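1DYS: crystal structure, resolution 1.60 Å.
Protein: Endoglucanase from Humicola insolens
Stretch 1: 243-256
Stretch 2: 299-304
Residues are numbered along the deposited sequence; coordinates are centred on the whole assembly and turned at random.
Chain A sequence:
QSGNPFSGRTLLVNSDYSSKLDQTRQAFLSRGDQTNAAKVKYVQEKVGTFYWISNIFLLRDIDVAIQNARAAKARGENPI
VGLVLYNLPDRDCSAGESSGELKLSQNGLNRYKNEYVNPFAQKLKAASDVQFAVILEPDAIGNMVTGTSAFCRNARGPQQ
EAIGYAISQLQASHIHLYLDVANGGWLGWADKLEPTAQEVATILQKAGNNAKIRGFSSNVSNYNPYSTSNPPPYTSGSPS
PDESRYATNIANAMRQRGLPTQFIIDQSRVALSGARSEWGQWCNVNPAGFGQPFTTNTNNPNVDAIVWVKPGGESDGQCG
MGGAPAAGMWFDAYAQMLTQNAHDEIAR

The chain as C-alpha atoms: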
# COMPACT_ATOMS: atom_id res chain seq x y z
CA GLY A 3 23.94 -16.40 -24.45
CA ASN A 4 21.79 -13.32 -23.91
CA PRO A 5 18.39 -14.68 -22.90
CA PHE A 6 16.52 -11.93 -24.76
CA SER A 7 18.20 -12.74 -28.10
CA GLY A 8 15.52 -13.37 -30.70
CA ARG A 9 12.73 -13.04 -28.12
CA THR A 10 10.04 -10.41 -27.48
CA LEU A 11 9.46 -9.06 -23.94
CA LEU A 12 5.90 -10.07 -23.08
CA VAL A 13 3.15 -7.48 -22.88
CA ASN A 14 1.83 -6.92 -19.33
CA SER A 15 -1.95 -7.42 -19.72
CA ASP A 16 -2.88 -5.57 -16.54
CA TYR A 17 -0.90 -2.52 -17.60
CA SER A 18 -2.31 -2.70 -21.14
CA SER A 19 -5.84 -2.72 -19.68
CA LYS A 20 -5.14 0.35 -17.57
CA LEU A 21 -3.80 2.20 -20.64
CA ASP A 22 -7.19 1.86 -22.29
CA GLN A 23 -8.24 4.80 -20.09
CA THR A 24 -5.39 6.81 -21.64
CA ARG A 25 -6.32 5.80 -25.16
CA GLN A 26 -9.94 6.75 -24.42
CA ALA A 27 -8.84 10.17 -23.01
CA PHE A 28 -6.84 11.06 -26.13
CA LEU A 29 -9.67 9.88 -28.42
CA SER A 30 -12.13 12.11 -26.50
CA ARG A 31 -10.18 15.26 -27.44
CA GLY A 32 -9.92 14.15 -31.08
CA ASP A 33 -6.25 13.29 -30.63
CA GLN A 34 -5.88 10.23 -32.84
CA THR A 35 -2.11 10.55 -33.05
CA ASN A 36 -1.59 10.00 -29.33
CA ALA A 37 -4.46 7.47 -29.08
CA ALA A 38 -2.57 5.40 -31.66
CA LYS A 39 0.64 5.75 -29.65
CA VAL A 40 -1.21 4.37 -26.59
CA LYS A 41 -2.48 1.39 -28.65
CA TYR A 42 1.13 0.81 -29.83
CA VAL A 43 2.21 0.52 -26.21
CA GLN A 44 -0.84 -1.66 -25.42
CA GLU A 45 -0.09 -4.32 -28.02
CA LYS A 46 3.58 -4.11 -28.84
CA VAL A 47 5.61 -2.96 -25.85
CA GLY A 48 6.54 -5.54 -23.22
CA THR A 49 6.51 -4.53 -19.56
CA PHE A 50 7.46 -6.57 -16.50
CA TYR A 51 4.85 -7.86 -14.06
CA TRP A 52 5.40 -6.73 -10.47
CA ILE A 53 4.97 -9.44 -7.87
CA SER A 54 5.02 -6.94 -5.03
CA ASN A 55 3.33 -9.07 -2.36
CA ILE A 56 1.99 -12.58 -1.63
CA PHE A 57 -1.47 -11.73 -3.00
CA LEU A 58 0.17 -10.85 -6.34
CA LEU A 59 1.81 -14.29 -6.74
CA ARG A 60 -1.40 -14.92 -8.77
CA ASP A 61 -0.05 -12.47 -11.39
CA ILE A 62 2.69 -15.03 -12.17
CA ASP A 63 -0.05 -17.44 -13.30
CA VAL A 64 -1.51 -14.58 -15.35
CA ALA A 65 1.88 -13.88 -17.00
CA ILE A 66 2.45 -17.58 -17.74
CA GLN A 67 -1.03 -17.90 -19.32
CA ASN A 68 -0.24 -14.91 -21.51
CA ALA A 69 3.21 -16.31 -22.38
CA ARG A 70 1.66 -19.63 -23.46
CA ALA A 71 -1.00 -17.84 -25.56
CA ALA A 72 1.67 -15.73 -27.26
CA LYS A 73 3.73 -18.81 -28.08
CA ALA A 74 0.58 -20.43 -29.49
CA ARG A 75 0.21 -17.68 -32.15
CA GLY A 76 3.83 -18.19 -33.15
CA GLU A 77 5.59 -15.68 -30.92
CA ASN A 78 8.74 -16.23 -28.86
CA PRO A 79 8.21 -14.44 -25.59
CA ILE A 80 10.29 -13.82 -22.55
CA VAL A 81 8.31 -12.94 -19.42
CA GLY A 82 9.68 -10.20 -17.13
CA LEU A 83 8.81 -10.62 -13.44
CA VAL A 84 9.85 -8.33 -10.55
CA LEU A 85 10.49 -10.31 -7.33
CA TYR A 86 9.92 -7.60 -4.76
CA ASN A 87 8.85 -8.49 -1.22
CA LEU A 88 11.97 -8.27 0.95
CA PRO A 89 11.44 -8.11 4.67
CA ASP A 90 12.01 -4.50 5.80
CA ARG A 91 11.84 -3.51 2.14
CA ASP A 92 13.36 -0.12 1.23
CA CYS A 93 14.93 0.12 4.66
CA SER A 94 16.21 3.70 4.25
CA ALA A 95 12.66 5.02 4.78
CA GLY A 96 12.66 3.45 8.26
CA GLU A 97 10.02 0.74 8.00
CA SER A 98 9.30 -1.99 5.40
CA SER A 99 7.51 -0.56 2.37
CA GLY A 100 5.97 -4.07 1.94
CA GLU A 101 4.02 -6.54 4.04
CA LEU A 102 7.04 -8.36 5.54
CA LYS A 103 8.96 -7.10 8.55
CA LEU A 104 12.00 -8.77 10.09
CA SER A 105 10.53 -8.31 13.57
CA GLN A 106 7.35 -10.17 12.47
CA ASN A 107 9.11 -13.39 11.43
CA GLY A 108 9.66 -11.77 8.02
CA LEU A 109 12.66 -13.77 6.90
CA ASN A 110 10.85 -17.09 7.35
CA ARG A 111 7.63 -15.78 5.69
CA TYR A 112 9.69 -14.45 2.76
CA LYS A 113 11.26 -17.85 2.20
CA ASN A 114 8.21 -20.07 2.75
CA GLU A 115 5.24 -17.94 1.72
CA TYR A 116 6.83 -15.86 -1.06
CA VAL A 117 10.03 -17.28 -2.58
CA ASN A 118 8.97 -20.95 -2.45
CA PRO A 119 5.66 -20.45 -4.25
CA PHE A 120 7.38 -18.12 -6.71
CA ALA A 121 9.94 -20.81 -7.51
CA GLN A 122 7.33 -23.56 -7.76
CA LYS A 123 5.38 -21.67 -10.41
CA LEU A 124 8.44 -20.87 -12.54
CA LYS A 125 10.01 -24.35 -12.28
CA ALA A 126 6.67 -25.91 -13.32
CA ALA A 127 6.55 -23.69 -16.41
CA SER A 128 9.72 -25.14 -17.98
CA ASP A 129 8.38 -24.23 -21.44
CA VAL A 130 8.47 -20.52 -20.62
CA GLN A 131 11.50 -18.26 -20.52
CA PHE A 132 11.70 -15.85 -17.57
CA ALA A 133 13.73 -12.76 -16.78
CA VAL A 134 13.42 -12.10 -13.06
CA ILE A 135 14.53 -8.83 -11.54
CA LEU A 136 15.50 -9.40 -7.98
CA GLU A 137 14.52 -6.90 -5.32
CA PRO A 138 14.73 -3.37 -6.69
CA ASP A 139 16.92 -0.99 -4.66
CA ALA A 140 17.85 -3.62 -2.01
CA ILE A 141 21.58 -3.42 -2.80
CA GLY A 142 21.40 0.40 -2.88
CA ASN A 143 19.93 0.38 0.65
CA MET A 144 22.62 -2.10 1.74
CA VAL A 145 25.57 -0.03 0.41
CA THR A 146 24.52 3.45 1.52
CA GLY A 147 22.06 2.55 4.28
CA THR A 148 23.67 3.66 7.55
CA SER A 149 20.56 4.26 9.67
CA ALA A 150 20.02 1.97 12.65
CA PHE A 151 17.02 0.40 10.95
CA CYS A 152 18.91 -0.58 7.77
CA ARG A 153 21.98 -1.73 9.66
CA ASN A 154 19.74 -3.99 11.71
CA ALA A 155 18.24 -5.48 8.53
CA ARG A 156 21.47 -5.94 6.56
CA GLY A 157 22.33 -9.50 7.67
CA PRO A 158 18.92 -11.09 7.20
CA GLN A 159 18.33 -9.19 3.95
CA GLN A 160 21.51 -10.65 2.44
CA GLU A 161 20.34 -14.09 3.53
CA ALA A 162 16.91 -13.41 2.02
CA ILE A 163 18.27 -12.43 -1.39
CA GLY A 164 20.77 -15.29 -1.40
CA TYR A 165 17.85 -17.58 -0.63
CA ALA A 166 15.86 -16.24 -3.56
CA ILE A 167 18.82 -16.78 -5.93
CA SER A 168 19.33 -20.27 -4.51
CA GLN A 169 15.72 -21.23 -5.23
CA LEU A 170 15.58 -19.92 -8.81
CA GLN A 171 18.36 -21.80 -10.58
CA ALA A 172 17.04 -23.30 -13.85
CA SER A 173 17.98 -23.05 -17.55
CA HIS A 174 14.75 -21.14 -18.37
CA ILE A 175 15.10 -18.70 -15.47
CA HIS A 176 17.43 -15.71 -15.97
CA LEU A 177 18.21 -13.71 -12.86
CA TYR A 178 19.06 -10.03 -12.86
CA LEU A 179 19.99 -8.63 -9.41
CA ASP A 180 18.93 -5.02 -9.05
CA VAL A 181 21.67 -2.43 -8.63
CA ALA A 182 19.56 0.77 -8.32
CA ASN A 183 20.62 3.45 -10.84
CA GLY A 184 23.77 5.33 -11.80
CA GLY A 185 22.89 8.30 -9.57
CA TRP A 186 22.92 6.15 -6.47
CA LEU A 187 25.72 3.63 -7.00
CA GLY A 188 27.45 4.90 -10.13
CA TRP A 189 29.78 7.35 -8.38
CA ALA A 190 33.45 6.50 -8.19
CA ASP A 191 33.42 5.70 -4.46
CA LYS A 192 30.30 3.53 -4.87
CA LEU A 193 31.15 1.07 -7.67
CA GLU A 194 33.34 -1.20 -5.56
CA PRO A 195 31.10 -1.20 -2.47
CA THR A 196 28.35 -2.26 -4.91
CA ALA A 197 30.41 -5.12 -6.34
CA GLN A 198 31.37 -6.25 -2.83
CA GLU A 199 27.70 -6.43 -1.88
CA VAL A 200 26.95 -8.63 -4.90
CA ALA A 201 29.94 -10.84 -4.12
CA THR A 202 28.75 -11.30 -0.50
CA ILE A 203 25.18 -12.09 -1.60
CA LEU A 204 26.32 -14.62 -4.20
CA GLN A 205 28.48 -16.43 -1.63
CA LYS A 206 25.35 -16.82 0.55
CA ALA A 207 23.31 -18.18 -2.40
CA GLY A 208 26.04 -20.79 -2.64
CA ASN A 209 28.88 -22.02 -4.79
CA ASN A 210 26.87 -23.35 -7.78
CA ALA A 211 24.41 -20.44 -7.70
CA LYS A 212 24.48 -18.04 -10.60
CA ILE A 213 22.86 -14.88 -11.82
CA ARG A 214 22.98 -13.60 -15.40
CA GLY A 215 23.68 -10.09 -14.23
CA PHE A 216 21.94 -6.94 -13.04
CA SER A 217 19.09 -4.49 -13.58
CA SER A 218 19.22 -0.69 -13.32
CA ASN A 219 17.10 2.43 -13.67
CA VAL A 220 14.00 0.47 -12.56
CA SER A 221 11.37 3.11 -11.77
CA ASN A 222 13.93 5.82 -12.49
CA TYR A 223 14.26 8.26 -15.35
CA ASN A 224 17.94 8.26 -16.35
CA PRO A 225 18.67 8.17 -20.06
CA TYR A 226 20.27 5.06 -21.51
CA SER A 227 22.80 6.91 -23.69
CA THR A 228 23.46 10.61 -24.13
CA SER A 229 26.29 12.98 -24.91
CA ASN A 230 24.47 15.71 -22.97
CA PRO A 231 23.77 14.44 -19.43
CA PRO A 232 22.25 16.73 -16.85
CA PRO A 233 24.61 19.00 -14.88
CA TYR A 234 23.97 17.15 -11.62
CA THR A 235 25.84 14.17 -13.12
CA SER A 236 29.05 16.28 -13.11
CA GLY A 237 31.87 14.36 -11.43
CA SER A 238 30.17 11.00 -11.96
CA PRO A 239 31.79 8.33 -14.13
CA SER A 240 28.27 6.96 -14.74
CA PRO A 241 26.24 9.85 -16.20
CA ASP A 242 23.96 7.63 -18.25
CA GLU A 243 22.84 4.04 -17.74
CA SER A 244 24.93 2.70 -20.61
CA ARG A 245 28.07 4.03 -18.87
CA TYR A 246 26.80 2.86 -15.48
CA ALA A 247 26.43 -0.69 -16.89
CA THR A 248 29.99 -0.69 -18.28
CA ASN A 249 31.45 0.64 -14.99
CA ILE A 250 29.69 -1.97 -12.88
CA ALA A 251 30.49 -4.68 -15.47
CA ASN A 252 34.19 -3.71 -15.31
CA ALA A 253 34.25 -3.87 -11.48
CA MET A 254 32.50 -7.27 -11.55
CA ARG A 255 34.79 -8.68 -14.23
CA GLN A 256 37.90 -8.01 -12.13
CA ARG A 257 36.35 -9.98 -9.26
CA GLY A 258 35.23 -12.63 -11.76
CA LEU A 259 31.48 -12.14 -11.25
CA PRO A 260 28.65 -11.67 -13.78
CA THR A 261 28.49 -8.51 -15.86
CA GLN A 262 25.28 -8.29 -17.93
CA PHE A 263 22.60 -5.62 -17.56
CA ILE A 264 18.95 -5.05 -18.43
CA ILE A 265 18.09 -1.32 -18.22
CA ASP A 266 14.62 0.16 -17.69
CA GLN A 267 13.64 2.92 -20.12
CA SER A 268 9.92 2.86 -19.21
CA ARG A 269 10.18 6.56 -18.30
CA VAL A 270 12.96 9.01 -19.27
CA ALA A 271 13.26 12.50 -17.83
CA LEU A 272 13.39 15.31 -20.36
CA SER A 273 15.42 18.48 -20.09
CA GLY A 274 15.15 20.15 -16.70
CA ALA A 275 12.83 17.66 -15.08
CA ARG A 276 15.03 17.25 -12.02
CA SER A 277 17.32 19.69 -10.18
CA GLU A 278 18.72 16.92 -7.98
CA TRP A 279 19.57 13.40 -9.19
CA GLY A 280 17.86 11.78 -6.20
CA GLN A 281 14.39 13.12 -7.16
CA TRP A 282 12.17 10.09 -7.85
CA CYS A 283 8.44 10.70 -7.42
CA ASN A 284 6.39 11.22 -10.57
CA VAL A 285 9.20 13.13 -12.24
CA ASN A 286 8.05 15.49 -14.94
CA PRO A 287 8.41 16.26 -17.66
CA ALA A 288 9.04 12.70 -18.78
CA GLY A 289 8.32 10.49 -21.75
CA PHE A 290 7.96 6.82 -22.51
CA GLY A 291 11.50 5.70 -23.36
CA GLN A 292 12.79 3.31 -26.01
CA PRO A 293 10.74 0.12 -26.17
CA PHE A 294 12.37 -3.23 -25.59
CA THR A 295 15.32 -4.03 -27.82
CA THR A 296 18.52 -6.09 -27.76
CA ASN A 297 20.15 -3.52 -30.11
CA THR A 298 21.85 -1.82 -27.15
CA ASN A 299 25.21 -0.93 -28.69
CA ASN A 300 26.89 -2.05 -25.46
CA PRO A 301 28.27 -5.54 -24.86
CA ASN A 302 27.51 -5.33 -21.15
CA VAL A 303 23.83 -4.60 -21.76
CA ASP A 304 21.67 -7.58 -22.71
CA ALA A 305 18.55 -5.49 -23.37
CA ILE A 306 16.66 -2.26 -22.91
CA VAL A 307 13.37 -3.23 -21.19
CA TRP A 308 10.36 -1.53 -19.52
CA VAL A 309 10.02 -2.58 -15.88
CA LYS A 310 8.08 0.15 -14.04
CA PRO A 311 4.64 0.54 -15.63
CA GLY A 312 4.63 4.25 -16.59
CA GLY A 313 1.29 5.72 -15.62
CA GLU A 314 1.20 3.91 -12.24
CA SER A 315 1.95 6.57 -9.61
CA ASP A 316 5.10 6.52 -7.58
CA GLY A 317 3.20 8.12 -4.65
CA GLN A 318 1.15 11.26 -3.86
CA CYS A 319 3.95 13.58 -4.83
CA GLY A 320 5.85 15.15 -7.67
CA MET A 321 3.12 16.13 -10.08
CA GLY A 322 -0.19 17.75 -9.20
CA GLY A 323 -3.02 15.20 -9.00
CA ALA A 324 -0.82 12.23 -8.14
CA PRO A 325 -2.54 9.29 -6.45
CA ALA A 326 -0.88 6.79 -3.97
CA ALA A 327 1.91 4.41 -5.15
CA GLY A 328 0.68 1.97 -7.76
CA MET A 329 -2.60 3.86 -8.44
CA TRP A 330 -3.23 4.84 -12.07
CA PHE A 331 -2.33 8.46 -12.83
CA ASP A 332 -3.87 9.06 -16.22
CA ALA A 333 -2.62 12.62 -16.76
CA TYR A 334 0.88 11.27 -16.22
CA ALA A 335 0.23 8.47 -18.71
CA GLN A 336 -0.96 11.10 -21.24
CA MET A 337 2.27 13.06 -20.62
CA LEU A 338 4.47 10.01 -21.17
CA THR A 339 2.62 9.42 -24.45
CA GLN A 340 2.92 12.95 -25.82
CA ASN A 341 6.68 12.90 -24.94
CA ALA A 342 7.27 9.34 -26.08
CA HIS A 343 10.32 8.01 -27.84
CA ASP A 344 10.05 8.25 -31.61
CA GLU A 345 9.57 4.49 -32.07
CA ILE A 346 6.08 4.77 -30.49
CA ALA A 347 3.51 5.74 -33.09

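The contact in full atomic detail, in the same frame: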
# COMPACT_ATOMS: atom_id res chain seq x y z
N GLU A 243 22.92 5.43 -18.15
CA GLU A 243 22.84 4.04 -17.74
C GLU A 243 23.74 3.13 -18.54
O GLU A 243 24.22 2.12 -18.02
CB GLU A 243 21.37 3.62 -17.71
CG GLU A 243 20.62 4.44 -16.65
CD GLU A 243 21.04 4.02 -15.24
OE1 GLU A 243 20.82 2.83 -14.95
OE2 GLU A 243 21.61 4.81 -14.49
N SER A 244 23.99 3.49 -19.81
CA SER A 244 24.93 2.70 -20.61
C SER A 244 26.30 2.80 -19.95
O SER A 244 26.94 1.75 -19.83
CB SER A 244 25.00 3.22 -22.05
OG SER A 244 25.97 2.43 -22.75
N ARG A 245 26.75 3.97 -19.51
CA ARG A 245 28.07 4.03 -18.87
C ARG A 245 28.04 3.43 -17.48
O ARG A 245 28.99 2.81 -17.01
CB ARG A 245 28.70 5.41 -18.88
CG ARG A 245 29.17 5.72 -20.33
CD ARG A 245 29.53 7.20 -20.38
NE ARG A 245 28.35 8.00 -20.70
CZ ARG A 245 28.45 9.33 -20.84
NH1 ARG A 245 29.64 9.89 -20.63
NH2 ARG A 245 27.40 10.06 -21.16
N TYR A 246 26.87 3.51 -16.81
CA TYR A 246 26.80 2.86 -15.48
C TYR A 246 27.01 1.35 -15.63
O TYR A 246 27.80 0.79 -14.87
CB TYR A 246 25.45 3.17 -14.82
CG TYR A 246 25.25 2.49 -13.47
CD1 TYR A 246 26.18 2.55 -12.46
CD2 TYR A 246 24.06 1.81 -13.22
CE1 TYR A 246 25.99 1.93 -11.23
CE2 TYR A 246 23.85 1.18 -12.00
CZ TYR A 246 24.81 1.26 -11.01
OH TYR A 246 24.63 0.61 -9.81
N ALA A 247 26.33 0.74 -16.61
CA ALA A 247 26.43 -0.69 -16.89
C ALA A 247 27.86 -1.12 -17.17
O ALA A 247 28.36 -2.11 -16.62
CB ALA A 247 25.50 -1.12 -18.01
N THR A 248 28.57 -0.37 -18.02
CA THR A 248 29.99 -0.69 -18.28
C THR A 248 30.87 -0.57 -17.05
O THR A 248 31.74 -1.42 -16.83
CB THR A 248 30.52 0.22 -19.42
OG1 THR A 248 29.81 -0.14 -20.60
CG2 THR A 248 32.03 0.03 -19.62
N ASN A 249 30.64 0.39 -16.16
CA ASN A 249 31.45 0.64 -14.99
C ASN A 249 31.24 -0.49 -13.98
O ASN A 249 32.21 -0.98 -13.41
CB ASN A 249 31.12 1.99 -14.38
CG ASN A 249 31.65 3.14 -15.22
OD1 ASN A 249 32.58 2.98 -16.03
ND2 ASN A 249 31.04 4.30 -15.03
N ILE A 250 29.96 -0.85 -13.78
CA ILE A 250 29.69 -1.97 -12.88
C ILE A 250 30.25 -3.24 -13.52
O ILE A 250 30.95 -4.00 -12.84
CB ILE A 250 28.20 -2.16 -12.53
CG1 ILE A 250 27.69 -1.02 -11.64
CG2 ILE A 250 28.01 -3.52 -11.85
CD1 ILE A 250 28.18 -0.98 -10.21
N ALA A 251 30.01 -3.45 -14.82
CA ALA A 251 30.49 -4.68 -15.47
C ALA A 251 32.01 -4.81 -15.38
O ALA A 251 32.50 -5.91 -15.13
CB ALA A 251 30.02 -4.69 -16.92
N ASN A 252 32.73 -3.70 -15.45
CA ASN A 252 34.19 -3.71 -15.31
C ASN A 252 34.65 -4.07 -13.91
O ASN A 252 35.59 -4.87 -13.71
CB ASN A 252 34.72 -2.35 -15.78
CG ASN A 252 34.64 -2.16 -17.29
OD1 ASN A 252 34.24 -3.04 -18.05
ND2 ASN A 252 34.97 -0.98 -17.82
N ALA A 253 33.97 -3.57 -12.87
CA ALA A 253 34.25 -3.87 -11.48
C ALA A 253 33.95 -5.35 -11.21
O ALA A 253 34.74 -6.00 -10.52
CB ALA A 253 33.44 -3.02 -10.51
N MET A 254 32.85 -5.87 -11.73
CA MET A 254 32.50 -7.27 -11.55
C MET A 254 33.48 -8.23 -12.20
O MET A 254 33.80 -9.29 -11.69
CB MET A 254 31.10 -7.53 -12.14
CG MET A 254 30.04 -6.71 -11.41
SD MET A 254 29.68 -7.25 -9.71
CE MET A 254 28.50 -5.94 -9.30
N ARG A 255 33.87 -7.88 -13.42
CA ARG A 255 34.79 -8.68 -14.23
C ARG A 255 36.10 -8.97 -13.54
O ARG A 255 36.62 -10.09 -13.53
CB ARG A 255 35.00 -7.87 -15.52
CG ARG A 255 36.09 -8.49 -16.39
CD ARG A 255 36.10 -7.82 -17.75
NE ARG A 255 34.80 -7.91 -18.41
CZ ARG A 255 34.03 -6.88 -18.71
NH1 ARG A 255 34.41 -5.65 -18.37
NH2 ARG A 255 32.87 -7.02 -19.32
N GLN A 256 36.67 -7.97 -12.87
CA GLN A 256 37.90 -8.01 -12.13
C GLN A 256 37.80 -8.86 -10.86
O GLN A 256 38.81 -9.21 -10.25
CB GLN A 256 38.32 -6.61 -11.67
CG GLN A 256 39.04 -5.80 -12.72
CD GLN A 256 39.95 -6.66 -13.58
OE1 GLN A 256 39.78 -6.69 -14.80
NE2 GLN A 256 40.86 -7.38 -12.95
N ASN A 299 23.91 -1.54 -28.38
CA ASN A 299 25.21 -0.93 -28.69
C ASN A 299 26.13 -0.91 -27.50
O ASN A 299 26.91 0.04 -27.30
CB ASN A 299 24.95 0.50 -29.21
CG ASN A 299 24.26 0.48 -30.55
OD1 ASN A 299 23.30 1.22 -30.78
ND2 ASN A 299 24.76 -0.37 -31.44
N ASN A 300 26.06 -1.92 -26.63
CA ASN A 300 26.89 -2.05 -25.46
C ASN A 300 26.87 -3.53 -25.08
O ASN A 300 25.85 -4.11 -24.79
CB ASN A 300 26.39 -1.17 -24.30
CG ASN A 300 27.24 -1.27 -23.07
OD1 ASN A 300 27.89 -2.26 -22.80
ND2 ASN A 300 27.26 -0.20 -22.24
N PRO A 301 28.03 -4.15 -25.13
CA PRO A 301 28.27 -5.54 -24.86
C PRO A 301 27.82 -5.99 -23.47
O PRO A 301 27.45 -7.15 -23.27
CB PRO A 301 29.80 -5.81 -24.92
CG PRO A 301 30.37 -4.43 -25.10
CD PRO A 301 29.29 -3.45 -25.46
N ASN A 302 27.89 -5.07 -22.52
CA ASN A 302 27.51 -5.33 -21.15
C ASN A 302 26.01 -5.21 -20.94
O ASN A 302 25.58 -5.43 -19.81
CB ASN A 302 28.18 -4.25 -20.26
CG ASN A 302 29.69 -4.24 -20.50
OD1 ASN A 302 30.29 -3.23 -20.86
ND2 ASN A 302 30.27 -5.40 -20.23
N VAL A 303 25.27 -4.82 -21.96
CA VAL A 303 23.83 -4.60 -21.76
C VAL A 303 23.06 -5.58 -22.64
O VAL A 303 22.99 -5.45 -23.86
CB VAL A 303 23.44 -3.14 -22.04
CG1 VAL A 303 21.94 -2.93 -21.79
CG2 VAL A 303 24.18 -2.15 -21.15
N ASP A 304 22.49 -6.62 -22.03
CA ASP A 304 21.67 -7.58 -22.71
C ASP A 304 20.44 -6.97 -23.41
O ASP A 304 20.02 -7.36 -24.50
CB ASP A 304 21.10 -8.67 -21.78
CG ASP A 304 22.09 -9.75 -21.40
OD1 ASP A 304 23.11 -9.93 -22.08
OD2 ASP A 304 21.84 -10.46 -20.40
O HOH W 1 25.58 2.46 -25.58

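The contact joins one side of a helix that begins the first stretch and carries Ser244, Ala247, Thr248, Ala251 and Arg255 to a loop that makes a type I beta turn from Asn300 to Val303 and then enters a strand. It is small, burying 284 Å² over both sides, and most of its polar content passes through the side chain of Asn300.

Asn300 has a CA-to-CB bond directed toward the helix and a chi1 of -179° (t), which extends the carboxamide to the helix surface. Two hydrogen bonds fix its nitrogen: Asn300 ND2 donates to Ser244 OG at 3.0 Å, with an N-H...acceptor angle of 168°, and to Thr248 OG1 at 3.0 Å, with an angle of 145°. The first is nearly linear, the second more bent. Ser244 and Thr248 are four residues apart, one helical turn, so their hydroxyls lie close enough for one amide to serve both. The other end of the carboxamide turns back on its own loop, where Asn302 N donates to Asn300 OD1 at 2.8 Å and 148°. This bond supports the assignment of the Asn300 oxygen and nitrogen, and it couples the side chain to the turn, whose backbone is closed by Val303 N to Asn300 O at 3.0 Å.

The two hydroxyl residues reach Asn300 from different rotamers. Ser244, at chi1 178° (t), also places OG 2.9 Å from the O of water 1; that water donates to Asn299 O at 3.3 Å, giving a second, longer link between the stretches. Thr248, at chi1 -66° (m), has its CA-to-CB bond sideways to the loop, yet its OG1 still meets Asn300 ND2.

Asn302 has the largest area covered by the other stretch, 84 Å², and its CA-to-CB bond points toward the helix, with chi1 at -55° (m). Its amide is probably turned over in the model, so the roles of its two terminal atoms remain open. The group lies beside Thr248, Ala251 and Arg255, at the edge of the Arg255 guanidinium and near its plane. Arg255 reaches this position with chi1 and chi2 both t and chi3 at -57° (m). Its NH1 also makes a weak hydrogen bond to Asn252 OD1, short at 2.6 Å but bent to 123°.

Apolar packing completes the contact. Ala247 and Val303 both direct CA-to-CB toward the other stretch, and Val303, at chi1 -178° (t), brings CG2 to 3.6 Å from Ala247 CB, a van der Waals approach between two buried residues.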